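Local structure of pumilio homolog 23 (Arabidopsis thaliana, 5WZJ) at residues S390-E393 / S394-S397; D442-Q445 / P446-T449; S478-T482 / K483-R487; L488-K491 / L492-H495. The protein binds RNA sequence-specifically, recognising an 18S rRNA sequence with a right-handed superhelix of pumilio repeats, and probably regulates translation and mRNA stability. All coordinates share one frame; numbering follows the deposited sequence.

All four contacts are local, each within one continuous stretch of a helical repeat domain. Interaction 1 is a surface turn held mainly by hydroxyl and backbone bonds; interactions 2, 3 and 4 are partly buried, 2 and 4 adding aliphatic side-chain contacts while 3 is carried by a glutamine and a lysine bonded to loop backbone. Interaction 2 starts helix 445-453; interactions 3 and 4 lie at the start and the end of the same helix, 482-490. Neighbours meet in a chain: R395 and I396 of interaction 1 pack on P446 and T449 of interaction 2, whose I448 packs in turn on A480 and Q484 of interaction 3. Interaction 4 follows directly in sequence and leads into helix 496-501.

Interaction 1 (S390-E393 / S394-S397); sequences STNE and SRIS
T391 to S394 form a tight turn leading into a short 3-10 segment, in which S394 N points back to T391 O over a weak 3.3 Å bond, and R395 N follows with a straighter one to N392 O at 3.2 Å. The second donor stands well above the carbonyl plane of N392, consistent with the tight winding of the 3-10 segment. The side chains reinforce the turn. T391 OG1 takes S394 N at 3.2 Å, placed there by a first torsion of 63° that sets the hydroxyl between the backbone N and the carbonyl carbon. S394 turns its own hydroxyl the same way (69°), and its OG donates to T391 O at 2.9 Å, tilted 27° from the carbonyl plane. A valine in place of T391 would probably leave S394 N with just its weak bond to T391 O and let the turn slacken. R395 lies alongside N392, both side chains pointing the same way; its CG passes 3.6 Å from T391 O before the chain bends at chi3 and delivers NH1 to a salt bridge with E382 on helix 377-388. On the next residue, I396 CG2 rests 3.5 Å from E393 O. T391 O thus takes the S394 hydroxyl and, weakly, S394 N, which is shared with T391 OG1; this implies a surface turn shaped by hydroxyl chemistry before helix 398-403, with little apolar packing inside it.

Interaction 2 (D442-Q445 / P446-T449); sequences DHIQ and PYIT
I448 folds back over I444, the N-cap residue of helix 445-453, in the first turn of a helix belonging to the PUF repeat domain. I448 CB stands 3.9 Å from both I444 O and Q445 O. From it CG1 runs over I444 O at 3.7 Å, its first torsion of -67° laying it beside the backbone N. The terminal CD1 then settles between two neighbours, I444 CG1 at 3.9 Å and Q445 NE2 at 3.7 Å, and both of those side chains cross it at a slant; the other branch, CG2, faces Q484 of helix 482-490. Behind this packing the backbone has started its regular ladder: I448 N bonds to I444 O and T449 N to Q445 O, both nearly straight. P446, second in the helix, has no N-H to give there and costs the first turn nothing. Y447 sets its ring edge toward I444 O and its CD1 against I444 CB, while its OH reaches C381 O on helix 377-388. Q445, bent at chi2, splits its amide: NE2 bonds to S441 O, and OE1 accepts from a water at 2.7 Å that also bonds to T449 OG1 at 2.9 Å.

Interaction 3 (S478-T482 / K483-R487); sequences SDAAT and KQKRR
Q484 and K485 both reach back from the first turn of helix 482-490 toward the loop before it, and they diverge, Q484 to the backbone of A481 and K485 past A481 and A480 to S478. Each has CG beside its backbone N (chi1 -67° and -57°) and an extended chain beyond. Q484 carries its amide to the backbone of A481, where OE1 accepts from A481 N at 3.1 Å, the donor tilted 19° from the amide carbonyl plane. With A481 at the N-cap and Q484 at N3, this is the N3 half of a capping box; the alanine supplies no side-chain half. OE1 also lies 3.8 Å from A480 CB. A leucine in place of Q484 would probably leave A481 N without this acceptor and the start of the helix less firmly tied to its loop. K485 runs by another path: CG passes A481 O at 3.5 Å, CE skirts A480 O at 3.5 Å, and NZ donates to S478 O at 2.7 Å and also to L476 O of helix 468-477. An ammonium placed on carbonyls at the end of that helix would probably be favoured by the helix dipole. S478 is held as well: its OG accepts A480 N at 3.1 Å in an ST turn and donates to F475 O. Further along, K483 CA lies 3.6 Å above one face of the R486 guanidinium, offset toward its rim. Among the surrounding helices, A480 and K485 rest on F475 of helix 468-477, while A480 touches I448 and R487 touches T452 and S453, all on helix 445-453.

Interaction 4 (L488-K491 / L492-H495); sequences LIIK and LRGH
L492 has the most surface buried here, turned back against the last residues of helix 482-490. Its N-H closes on I489 O at 2.9 Å and its CB sits 3.4 Å from that same oxygen, while CD1 meets L488 CD2 loosely at 4.4 Å. The side chain also packs on I459 and T460, so that L492, at the start of Pumilio 8, leans back on helix 456-463 of Pumilio 7. R493 follows with a bond to I490 O at 3.0 Å, closing a type I turn from I490 to R493; in both bonds the donor stands nearly 60° out of the carbonyl plane, the sign of chain winding tightly as the helix ends. A first torsion of -73° lays R493 CG beside I490 O, 3.3 Å away, and the side chain then goes on to L520 and A523 of helix 518-530. K491 touches the turn mainly through CB and, bent at chi3, carries NZ to T452 O and M454 O, at and just past the C-terminal end of helix 445-453. The carbonyls of K491 and R493 share one water, which donates to K491 O at 2.6 Å and to R493 O at 2.7 Å. A type II turn from L492 to H495 comes next, with G494 at a positive phi of 87° where a side chain would jam against R493 O. The chemistry is therefore divided: an apolar L492 on the buried side, carbonyls bridged by water, and a lysine whose charge would probably be favoured at that helix end, together joining Pumilio 7 to Pumilio 8.

Interaction 1 (S390-E393 / S394-S397)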
ATOM      1  N   SER A 390      25.003  -3.826 -21.665  1.00 38.93           N
ATOM      2  CA  SER A 390      24.980  -4.468 -22.978  1.00 44.57           C
ATOM      3  C   SER A 390      26.312  -5.115 -23.343  1.00 42.14           C
ATOM      4  O   SER A 390      26.323  -6.125 -24.053  1.00 44.82           O
ATOM      5  CB  SER A 390      24.590  -3.451 -24.050  1.00 46.09           C
ATOM      6  OG  SER A 390      25.575  -2.437 -24.140  1.00 51.54           O
ATOM      7  N   THR A 391      27.430  -4.552 -22.898  1.00 37.00           N
ATOM      8  CA  THR A 391      28.743  -5.125 -23.160  1.00 41.14           C
ATOM      9  C   THR A 391      29.239  -5.893 -21.940  1.00 44.00           C
ATOM     10  O   THR A 391      28.791  -5.672 -20.810  1.00 37.06           O
ATOM     11  CB  THR A 391      29.769  -4.044 -23.519  1.00 39.86           C
ATOM     12  OG1 THR A 391      29.939  -3.157 -22.402  1.00 40.73           O
ATOM     13  CG2 THR A 391      29.331  -3.248 -24.753  1.00 37.95           C
ATOM     14  N   ASN A 392      30.189  -6.799 -22.185  1.00 38.47           N
ATOM     15  CA  ASN A 392      30.779  -7.554 -21.088  1.00 42.98           C
ATOM     16  C   ASN A 392      31.437  -6.629 -20.078  1.00 42.25           C
ATOM     17  O   ASN A 392      31.284  -6.813 -18.867  1.00 39.30           O
ATOM     18  CB  ASN A 392      31.797  -8.563 -21.619  1.00 52.36           C
ATOM     19  CG  ASN A 392      31.179  -9.914 -21.909  1.00 65.72           C
ATOM     20  OD1 ASN A 392      30.872 -10.234 -23.056  1.00 73.42           O
ATOM     21  ND2 ASN A 392      30.990 -10.717 -20.864  1.00 68.97           N
ATOM     22  N   GLU A 393      32.167  -5.619 -20.563  1.00 41.37           N
ATOM     23  CA  GLU A 393      32.916  -4.750 -19.665  1.00 44.16           C
ATOM     24  C   GLU A 393      31.994  -3.890 -18.811  1.00 34.97           C
ATOM     25  O   GLU A 393      32.345  -3.548 -17.676  1.00 38.19           O
ATOM     26  CB  GLU A 393      33.885  -3.872 -20.466  1.00 54.11           C
ATOM     27  CG  GLU A 393      33.238  -3.045 -21.572  1.00 68.00           C
ATOM     28  CD  GLU A 393      33.156  -3.777 -22.915  1.00 81.08           C
ATOM     29  OE1 GLU A 393      33.225  -5.029 -22.939  1.00 79.24           O
ATOM     30  OE2 GLU A 393      33.020  -3.089 -23.951  1.00 86.82           O
ATOM     31  N   SER A 394      30.807  -3.548 -19.324  1.00 26.74           N
ATOM     32  CA  SER A 394      29.889  -2.705 -18.562  1.00 30.50           C
ATOM     33  C   SER A 394      29.206  -3.443 -17.408  1.00 30.99           C
ATOM     34  O   SER A 394      28.572  -2.786 -16.571  1.00 31.35           O
ATOM     35  CB  SER A 394      28.834  -2.092 -19.500  1.00 27.56           C
ATOM     36  OG  SER A 394      27.929  -3.064 -19.998  1.00 28.81           O
ATOM     37  N   ARG A 395      29.345  -4.777 -17.321  1.00 25.04           N
ATOM     38  CA  ARG A 395      28.634  -5.546 -16.293  1.00 27.48           C
ATOM     39  C   ARG A 395      29.108  -5.225 -14.878  1.00 32.58           C
ATOM     40  O   ARG A 395      28.336  -5.387 -13.923  1.00 32.75           O
ATOM     41  CB  ARG A 395      28.774  -7.047 -16.562  1.00 28.17           C
ATOM     42  CG  ARG A 395      27.982  -7.515 -17.777  1.00 28.87           C
ATOM     43  CD  ARG A 395      28.363  -8.920 -18.190  1.00 29.05           C
ATOM     44  NE  ARG A 395      27.897  -9.938 -17.253  1.00 28.35           N
ATOM     45  CZ  ARG A 395      26.713 -10.540 -17.338  1.00 35.34           C
ATOM     46  NH1 ARG A 395      26.380 -11.478 -16.459  1.00 29.14           N
ATOM     47  NH2 ARG A 395      25.854 -10.197 -18.305  1.00 29.78           N
ATOM     48  N   ILE A 396      30.357  -4.771 -14.710  1.00 26.54           N
ATOM     49  CA  ILE A 396      30.840  -4.396 -13.383  1.00 26.64           C
ATOM     50  C   ILE A 396      30.043  -3.218 -12.815  1.00 19.77           C
ATOM     51  O   ILE A 396      30.041  -2.989 -11.601  1.00 20.49           O
ATOM     52  CB  ILE A 396      32.358  -4.083 -13.434  1.00 26.14           C
ATOM     53  CG1 ILE A 396      32.947  -3.934 -12.026  1.00 27.31           C
ATOM     54  CG2 ILE A 396      32.611  -2.831 -14.244  1.00 26.89           C
ATOM     55  CD1 ILE A 396      32.992  -5.226 -11.226  1.00 27.64           C
ATOM     56  N   SER A 397      29.330  -2.485 -13.666  1.00 19.44           N
ATOM     57  CA  SER A 397      28.582  -1.307 -13.250  1.00 24.65           C
ATOM     58  C   SER A 397      27.102  -1.596 -13.015  1.00 18.50           C
ATOM     59  O   SER A 397      26.298  -0.660 -12.956  1.00 20.75           O
ATOM     60  CB  SER A 397      28.747  -0.194 -14.287  1.00 22.99           C
ATOM     61  OG  SER A 397      30.083   0.275 -14.278  1.00 29.46           O
TER

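Interaction 2 (D442-Q445 / P446-T449)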
ATOM      1  N   ASP A 442      24.410 -18.262  -5.735  1.00 25.88           N
ATOM      2  CA  ASP A 442      24.656 -18.889  -7.041  1.00 22.54           C
ATOM      3  C   ASP A 442      24.052 -18.095  -8.192  1.00 26.33           C
ATOM      4  O   ASP A 442      24.547 -18.164  -9.323  1.00 21.20           O
ATOM      5  CB  ASP A 442      24.063 -20.303  -7.105  1.00 32.62           C
ATOM      6  CG  ASP A 442      24.648 -21.246  -6.079  1.00 47.26           C
ATOM      7  OD1 ASP A 442      25.752 -20.987  -5.554  1.00 52.72           O
ATOM      8  OD2 ASP A 442      23.989 -22.274  -5.810  1.00 54.00           O
ATOM      9  N   HIS A 443      22.958 -17.376  -7.947  1.00 20.37           N
ATOM     10  CA  HIS A 443      22.241 -16.737  -9.042  1.00 19.29           C
ATOM     11  C   HIS A 443      22.647 -15.295  -9.267  1.00 19.43           C
ATOM     12  O   HIS A 443      22.223 -14.703 -10.267  1.00 20.79           O
ATOM     13  CB  HIS A 443      20.725 -16.787  -8.792  1.00 21.23           C
ATOM     14  CG  HIS A 443      20.184 -18.178  -8.679  1.00 26.25           C
ATOM     15  ND1 HIS A 443      20.596 -19.200  -9.504  1.00 30.81           N
ATOM     16  CD2 HIS A 443      19.279 -18.720  -7.828  1.00 28.68           C
ATOM     17  CE1 HIS A 443      19.959 -20.310  -9.176  1.00 36.22           C
ATOM     18  NE2 HIS A 443      19.154 -20.045  -8.162  1.00 33.36           N
ATOM     19  N   ILE A 444      23.432 -14.710  -8.366  1.00 14.54           N
ATOM     20  CA  ILE A 444      23.599 -13.263  -8.367  1.00 15.56           C
ATOM     21  C   ILE A 444      25.063 -12.879  -8.208  1.00 18.94           C
ATOM     22  O   ILE A 444      25.368 -11.795  -7.698  1.00 18.16           O
ATOM     23  CB  ILE A 444      22.745 -12.620  -7.254  1.00 17.77           C
ATOM     24  CG1 ILE A 444      23.147 -13.197  -5.900  1.00 20.55           C
ATOM     25  CG2 ILE A 444      21.249 -12.871  -7.526  1.00 15.28           C
ATOM     26  CD1 ILE A 444      22.588 -12.446  -4.697  1.00 19.79           C
ATOM     27  N   GLN A 445      25.981 -13.743  -8.651  1.00 15.90           N
ATOM     28  CA  GLN A 445      27.399 -13.393  -8.566  1.00 19.90           C
ATOM     29  C   GLN A 445      27.735 -12.045  -9.210  1.00 18.24           C
ATOM     30  O   GLN A 445      28.502 -11.280  -8.602  1.00 17.83           O
ATOM     31  CB  GLN A 445      28.250 -14.533  -9.158  1.00 17.16           C
ATOM     32  CG  GLN A 445      28.261 -15.770  -8.246  1.00 18.25           C
ATOM     33  CD  GLN A 445      28.919 -15.484  -6.903  1.00 21.61           C
ATOM     34  OE1 GLN A 445      30.113 -15.185  -6.853  1.00 22.22           O
ATOM     35  NE2 GLN A 445      28.147 -15.558  -5.808  1.00 20.82           N
ATOM     36  N   PRO A 446      27.207 -11.678 -10.382  1.00 19.19           N
ATOM     37  CA  PRO A 446      27.514 -10.339 -10.915  1.00 18.48           C
ATOM     38  C   PRO A 446      27.093  -9.209  -9.983  1.00 19.59           C
ATOM     39  O   PRO A 446      27.773  -8.173  -9.936  1.00 16.30           O
ATOM     40  CB  PRO A 446      26.725 -10.291 -12.233  1.00 21.64           C
ATOM     41  CG  PRO A 446      26.454 -11.718 -12.589  1.00 24.11           C
ATOM     42  CD  PRO A 446      26.342 -12.452 -11.297  1.00 19.12           C
ATOM     43  N   TYR A 447      25.996  -9.375  -9.234  1.00 17.88           N
ATOM     44  CA  TYR A 447      25.549  -8.301  -8.348  1.00 15.97           C
ATOM     45  C   TYR A 447      26.443  -8.195  -7.124  1.00 16.59           C
ATOM     46  O   TYR A 447      26.785  -7.086  -6.696  1.00 17.29           O
ATOM     47  CB  TYR A 447      24.091  -8.526  -7.923  1.00 12.14           C
ATOM     48  CG  TYR A 447      23.137  -8.548  -9.083  1.00 16.22           C
ATOM     49  CD1 TYR A 447      22.935  -9.722  -9.810  1.00 16.79           C
ATOM     50  CD2 TYR A 447      22.443  -7.401  -9.471  1.00 14.87           C
ATOM     51  CE1 TYR A 447      22.063  -9.762 -10.872  1.00 18.18           C
ATOM     52  CE2 TYR A 447      21.563  -7.429 -10.558  1.00 16.52           C
ATOM     53  CZ  TYR A 447      21.379  -8.625 -11.250  1.00 22.99           C
ATOM     54  OH  TYR A 447      20.512  -8.697 -12.324  1.00 21.60           O
ATOM     55  N   ILE A 448      26.821  -9.342  -6.545  1.00 18.51           N
ATOM     56  CA  ILE A 448      27.702  -9.344  -5.377  1.00 19.61           C
ATOM     57  C   ILE A 448      29.059  -8.750  -5.737  1.00 22.08           C
ATOM     58  O   ILE A 448      29.622  -7.935  -4.989  1.00 18.11           O
ATOM     59  CB  ILE A 448      27.853 -10.771  -4.820  1.00 16.66           C
ATOM     60  CG1 ILE A 448      26.533 -11.271  -4.238  1.00 19.58           C
ATOM     61  CG2 ILE A 448      28.948 -10.822  -3.762  1.00 12.13           C
ATOM     62  CD1 ILE A 448      26.489 -12.783  -4.029  1.00 17.32           C
ATOM     63  N   THR A 449      29.613  -9.159  -6.884  1.00 15.51           N
ATOM     64  CA  THR A 449      30.906  -8.617  -7.296  1.00 17.99           C
ATOM     65  C   THR A 449      30.810  -7.117  -7.558  1.00 16.57           C
ATOM     66  O   THR A 449      31.665  -6.345  -7.112  1.00 18.49           O
ATOM     67  CB  THR A 449      31.424  -9.359  -8.536  1.00 14.70           C
ATOM     68  OG1 THR A 449      31.889 -10.663  -8.145  1.00 18.17           O
ATOM     69  CG2 THR A 449      32.564  -8.589  -9.184  1.00 18.08           C
TER
HETATM   70  O   HOH W   1      31.281 -12.827  -6.311  1.00 15.99           O

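Interaction 3 (S478-T482 / K483-R487)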
ATOM      1  N   SER A 478      22.195 -11.310   2.973  1.00 25.20           N
ATOM      2  CA  SER A 478      22.182 -12.340   1.943  1.00 23.80           C
ATOM      3  C   SER A 478      23.068 -13.510   2.364  1.00 25.85           C
ATOM      4  O   SER A 478      23.726 -13.480   3.403  1.00 21.21           O
ATOM      5  CB  SER A 478      22.667 -11.767   0.613  1.00 22.19           C
ATOM      6  OG  SER A 478      24.064 -11.507   0.670  1.00 22.08           O
ATOM      7  N   ASP A 479      23.126 -14.559   1.539  1.00 21.68           N
ATOM      8  CA  ASP A 479      24.132 -15.584   1.785  1.00 36.73           C
ATOM      9  C   ASP A 479      25.387 -15.382   0.925  1.00 32.48           C
ATOM     10  O   ASP A 479      26.062 -16.352   0.572  1.00 31.07           O
ATOM     11  CB  ASP A 479      23.548 -16.993   1.615  1.00 41.22           C
ATOM     12  CG  ASP A 479      23.256 -17.350   0.176  1.00 40.61           C
ATOM     13  OD1 ASP A 479      23.127 -16.431  -0.649  1.00 36.88           O
ATOM     14  OD2 ASP A 479      23.145 -18.559  -0.130  1.00 42.48           O
ATOM     15  N   ALA A 480      25.720 -14.134   0.590  1.00 22.55           N
ATOM     16  CA  ALA A 480      27.066 -13.855   0.093  1.00 17.92           C
ATOM     17  C   ALA A 480      28.097 -14.262   1.148  1.00 19.12           C
ATOM     18  O   ALA A 480      27.787 -14.387   2.336  1.00 21.32           O
ATOM     19  CB  ALA A 480      27.215 -12.375  -0.250  1.00 18.10           C
ATOM     20  N   ALA A 481      29.345 -14.450   0.714  1.00 20.49           N
ATOM     21  CA  ALA A 481      30.382 -14.887   1.645  1.00 25.97           C
ATOM     22  C   ALA A 481      30.702 -13.798   2.665  1.00 24.34           C
ATOM     23  O   ALA A 481      30.610 -12.597   2.384  1.00 21.22           O
ATOM     24  CB  ALA A 481      31.659 -15.283   0.895  1.00 28.54           C
ATOM     25  N   THR A 482      31.092 -14.231   3.866  1.00 21.00           N
ATOM     26  CA  THR A 482      31.383 -13.277   4.933  1.00 26.15           C
ATOM     27  C   THR A 482      32.566 -12.385   4.572  1.00 22.26           C
ATOM     28  O   THR A 482      32.593 -11.209   4.945  1.00 22.18           O
ATOM     29  CB  THR A 482      31.658 -14.019   6.249  1.00 31.94           C
ATOM     30  OG1 THR A 482      32.664 -15.006   6.021  1.00 37.65           O
ATOM     31  CG2 THR A 482      30.410 -14.719   6.746  1.00 28.08           C
ATOM     32  N   LYS A 483      33.549 -12.918   3.836  1.00 18.48           N
ATOM     33  CA  LYS A 483      34.659 -12.077   3.407  1.00 21.77           C
ATOM     34  C   LYS A 483      34.184 -10.967   2.464  1.00 15.24           C
ATOM     35  O   LYS A 483      34.720  -9.852   2.493  1.00 19.48           O
ATOM     36  CB  LYS A 483      35.742 -12.951   2.752  1.00 25.85           C
ATOM     37  CG  LYS A 483      35.564 -13.148   1.238  1.00 37.71           C
ATOM     38  CD  LYS A 483      36.194 -14.429   0.710  1.00 42.47           C
ATOM     39  CE  LYS A 483      37.675 -14.505   1.010  1.00 50.72           C
ATOM     40  NZ  LYS A 483      38.222 -15.830   0.596  1.00 52.12           N
ATOM     41  N   GLN A 484      33.174 -11.250   1.636  1.00 14.96           N
ATOM     42  CA  GLN A 484      32.628 -10.245   0.733  1.00 19.35           C
ATOM     43  C   GLN A 484      31.884  -9.168   1.509  1.00 18.72           C
ATOM     44  O   GLN A 484      32.018  -7.972   1.212  1.00 16.41           O
ATOM     45  CB  GLN A 484      31.715 -10.925  -0.298  1.00 16.19           C
ATOM     46  CG  GLN A 484      32.497 -11.858  -1.260  1.00 24.01           C
ATOM     47  CD  GLN A 484      31.601 -12.673  -2.207  1.00 25.79           C
ATOM     48  OE1 GLN A 484      30.566 -13.198  -1.798  1.00 20.27           O
ATOM     49  NE2 GLN A 484      32.007 -12.777  -3.476  1.00 30.34           N
ATOM     50  N   LYS A 485      31.116  -9.574   2.523  1.00 17.18           N
ATOM     51  CA  LYS A 485      30.467  -8.607   3.404  1.00 17.45           C
ATOM     52  C   LYS A 485      31.498  -7.765   4.131  1.00 16.46           C
ATOM     53  O   LYS A 485      31.378  -6.539   4.192  1.00 19.48           O
ATOM     54  CB  LYS A 485      29.569  -9.331   4.416  1.00 15.79           C
ATOM     55  CG  LYS A 485      28.509 -10.222   3.758  1.00 20.57           C
ATOM     56  CD  LYS A 485      27.521 -10.798   4.776  1.00 21.57           C
ATOM     57  CE  LYS A 485      26.450 -11.634   4.068  1.00 23.30           C
ATOM     58  NZ  LYS A 485      25.576 -12.360   5.020  1.00 21.74           N
ATOM     59  N   ARG A 486      32.521  -8.419   4.698  1.00 16.88           N
ATOM     60  CA  ARG A 486      33.575  -7.695   5.408  1.00 22.62           C
ATOM     61  C   ARG A 486      34.263  -6.674   4.500  1.00 17.44           C
ATOM     62  O   ARG A 486      34.537  -5.543   4.916  1.00 18.44           O
ATOM     63  CB  ARG A 486      34.592  -8.701   5.978  1.00 22.58           C
ATOM     64  CG  ARG A 486      35.813  -8.076   6.677  1.00 32.31           C
ATOM     65  CD  ARG A 486      36.700  -9.124   7.415  1.00 35.48           C
ATOM     66  NE  ARG A 486      37.480  -9.989   6.516  1.00 31.80           N
ATOM     67  CZ  ARG A 486      37.240 -11.291   6.315  1.00 39.83           C
ATOM     68  NH1 ARG A 486      36.235 -11.899   6.944  1.00 32.33           N
ATOM     69  NH2 ARG A 486      38.007 -11.999   5.491  1.00 31.89           N
ATOM     70  N   ARG A 487      34.535  -7.050   3.250  1.00 16.87           N
ATOM     71  CA  ARG A 487      35.177  -6.115   2.337  1.00 14.11           C
ATOM     72  C   ARG A 487      34.355  -4.837   2.189  1.00 16.96           C
ATOM     73  O   ARG A 487      34.911  -3.733   2.177  1.00 13.65           O
ATOM     74  CB  ARG A 487      35.394  -6.777   0.974  1.00 12.38           C
ATOM     75  CG  ARG A 487      35.943  -5.796  -0.078  1.00 15.62           C
ATOM     76  CD  ARG A 487      35.990  -6.411  -1.466  1.00 13.92           C
ATOM     77  NE  ARG A 487      36.586  -5.480  -2.421  1.00 14.87           N
ATOM     78  CZ  ARG A 487      36.548  -5.643  -3.738  1.00 20.02           C
ATOM     79  NH1 ARG A 487      35.940  -6.708  -4.251  1.00 14.42           N
ATOM     80  NH2 ARG A 487      37.121  -4.744  -4.531  1.00 14.55           N
TER

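Interaction 4 (L488-K491 / L492-H495)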
ATOM      1  N   LEU A 488      33.030  -4.964   2.067  1.00 17.63           N
ATOM      2  CA  LEU A 488      32.190  -3.777   1.929  1.00 16.19           C
ATOM      3  C   LEU A 488      32.165  -2.977   3.223  1.00 14.84           C
ATOM      4  O   LEU A 488      32.281  -1.748   3.205  1.00 18.30           O
ATOM      5  CB  LEU A 488      30.762  -4.172   1.510  1.00 17.25           C
ATOM      6  CG  LEU A 488      29.797  -2.986   1.307  1.00 18.99           C
ATOM      7  CD1 LEU A 488      28.862  -3.229   0.145  1.00 18.76           C
ATOM      8  CD2 LEU A 488      28.988  -2.686   2.564  1.00 18.62           C
ATOM      9  N   ILE A 489      31.982  -3.655   4.354  1.00 17.51           N
ATOM     10  CA  ILE A 489      31.909  -2.958   5.636  1.00 18.15           C
ATOM     11  C   ILE A 489      33.173  -2.141   5.873  1.00 23.49           C
ATOM     12  O   ILE A 489      33.112  -0.990   6.329  1.00 19.72           O
ATOM     13  CB  ILE A 489      31.662  -3.971   6.768  1.00 21.19           C
ATOM     14  CG1 ILE A 489      30.255  -4.574   6.632  1.00 22.74           C
ATOM     15  CG2 ILE A 489      31.844  -3.304   8.148  1.00 19.44           C
ATOM     16  CD1 ILE A 489      29.964  -5.708   7.617  1.00 18.40           C
ATOM     17  N   ILE A 490      34.338  -2.712   5.549  1.00 21.33           N
ATOM     18  CA  ILE A 490      35.595  -1.987   5.743  1.00 17.79           C
ATOM     19  C   ILE A 490      35.616  -0.698   4.931  1.00 20.77           C
ATOM     20  O   ILE A 490      36.156   0.321   5.379  1.00 19.27           O
ATOM     21  CB  ILE A 490      36.794  -2.905   5.415  1.00 20.83           C
ATOM     22  CG1 ILE A 490      36.947  -3.935   6.532  1.00 18.90           C
ATOM     23  CG2 ILE A 490      38.096  -2.095   5.247  1.00 18.42           C
ATOM     24  CD1 ILE A 490      37.893  -5.091   6.211  1.00 21.16           C
ATOM     25  N   LYS A 491      35.003  -0.697   3.748  1.00 18.22           N
ATOM     26  CA  LYS A 491      35.035   0.545   2.986  1.00 24.98           C
ATOM     27  C   LYS A 491      34.092   1.608   3.543  1.00 26.81           C
ATOM     28  O   LYS A 491      34.100   2.737   3.041  1.00 26.32           O
ATOM     29  CB  LYS A 491      34.738   0.259   1.511  1.00 18.12           C
ATOM     30  CG  LYS A 491      35.993  -0.310   0.810  1.00 17.61           C
ATOM     31  CD  LYS A 491      35.808  -0.492  -0.674  1.00 19.98           C
ATOM     32  CE  LYS A 491      35.053  -1.777  -0.984  1.00 15.78           C
ATOM     33  NZ  LYS A 491      35.185  -2.093  -2.446  1.00 18.17           N
ATOM     34  N   LEU A 492      33.304   1.298   4.569  1.00 20.90           N
ATOM     35  CA  LEU A 492      32.536   2.324   5.265  1.00 23.45           C
ATOM     36  C   LEU A 492      33.298   2.950   6.427  1.00 25.96           C
ATOM     37  O   LEU A 492      32.786   3.899   7.038  1.00 24.47           O
ATOM     38  CB  LEU A 492      31.213   1.755   5.780  1.00 19.03           C
ATOM     39  CG  LEU A 492      30.200   1.314   4.720  1.00 21.21           C
ATOM     40  CD1 LEU A 492      28.976   0.704   5.379  1.00 19.52           C
ATOM     41  CD2 LEU A 492      29.782   2.492   3.849  1.00 24.16           C
ATOM     42  N   ARG A 493      34.497   2.448   6.739  1.00 21.68           N
ATOM     43  CA  ARG A 493      35.263   2.965   7.867  1.00 28.48           C
ATOM     44  C   ARG A 493      35.539   4.449   7.689  1.00 31.42           C
ATOM     45  O   ARG A 493      35.805   4.924   6.582  1.00 28.82           O
ATOM     46  CB  ARG A 493      36.585   2.211   8.023  1.00 30.12           C
ATOM     47  CG  ARG A 493      36.434   0.800   8.582  1.00 39.08           C
ATOM     48  CD  ARG A 493      37.772   0.213   9.044  1.00 40.89           C
ATOM     49  NE  ARG A 493      38.350   0.929  10.181  1.00 41.52           N
ATOM     50  CZ  ARG A 493      39.356   0.463  10.923  1.00 40.43           C
ATOM     51  NH1 ARG A 493      39.883  -0.725  10.653  1.00 34.16           N
ATOM     52  NH2 ARG A 493      39.831   1.180  11.937  1.00 34.99           N
ATOM     53  N   GLY A 494      35.482   5.181   8.790  1.00 26.22           N
ATOM     54  CA  GLY A 494      35.575   6.621   8.736  1.00 26.19           C
ATOM     55  C   GLY A 494      34.259   7.321   8.504  1.00 30.18           C
ATOM     56  O   GLY A 494      34.210   8.556   8.573  1.00 27.60           O
ATOM     57  N   HIS A 495      33.182   6.580   8.245  1.00 27.00           N
ATOM     58  CA  HIS A 495      31.892   7.194   7.966  1.00 27.66           C
ATOM     59  C   HIS A 495      30.790   6.704   8.880  1.00 26.01           C
ATOM     60  O   HIS A 495      29.635   7.109   8.708  1.00 24.86           O
ATOM     61  CB  HIS A 495      31.490   6.958   6.503  1.00 26.12           C
ATOM     62  CG  HIS A 495      32.354   7.695   5.536  1.00 32.21           C
ATOM     63  ND1 HIS A 495      33.507   7.153   5.010  1.00 36.81           N
ATOM     64  CD2 HIS A 495      32.262   8.948   5.034  1.00 33.01           C
ATOM     65  CE1 HIS A 495      34.082   8.036   4.213  1.00 35.14           C
ATOM     66  NE2 HIS A 495      33.348   9.134   4.212  1.00 37.79           N
TER
HETATM   67  O   HOH W   2      35.802   4.424   3.920  1.00 30.67           O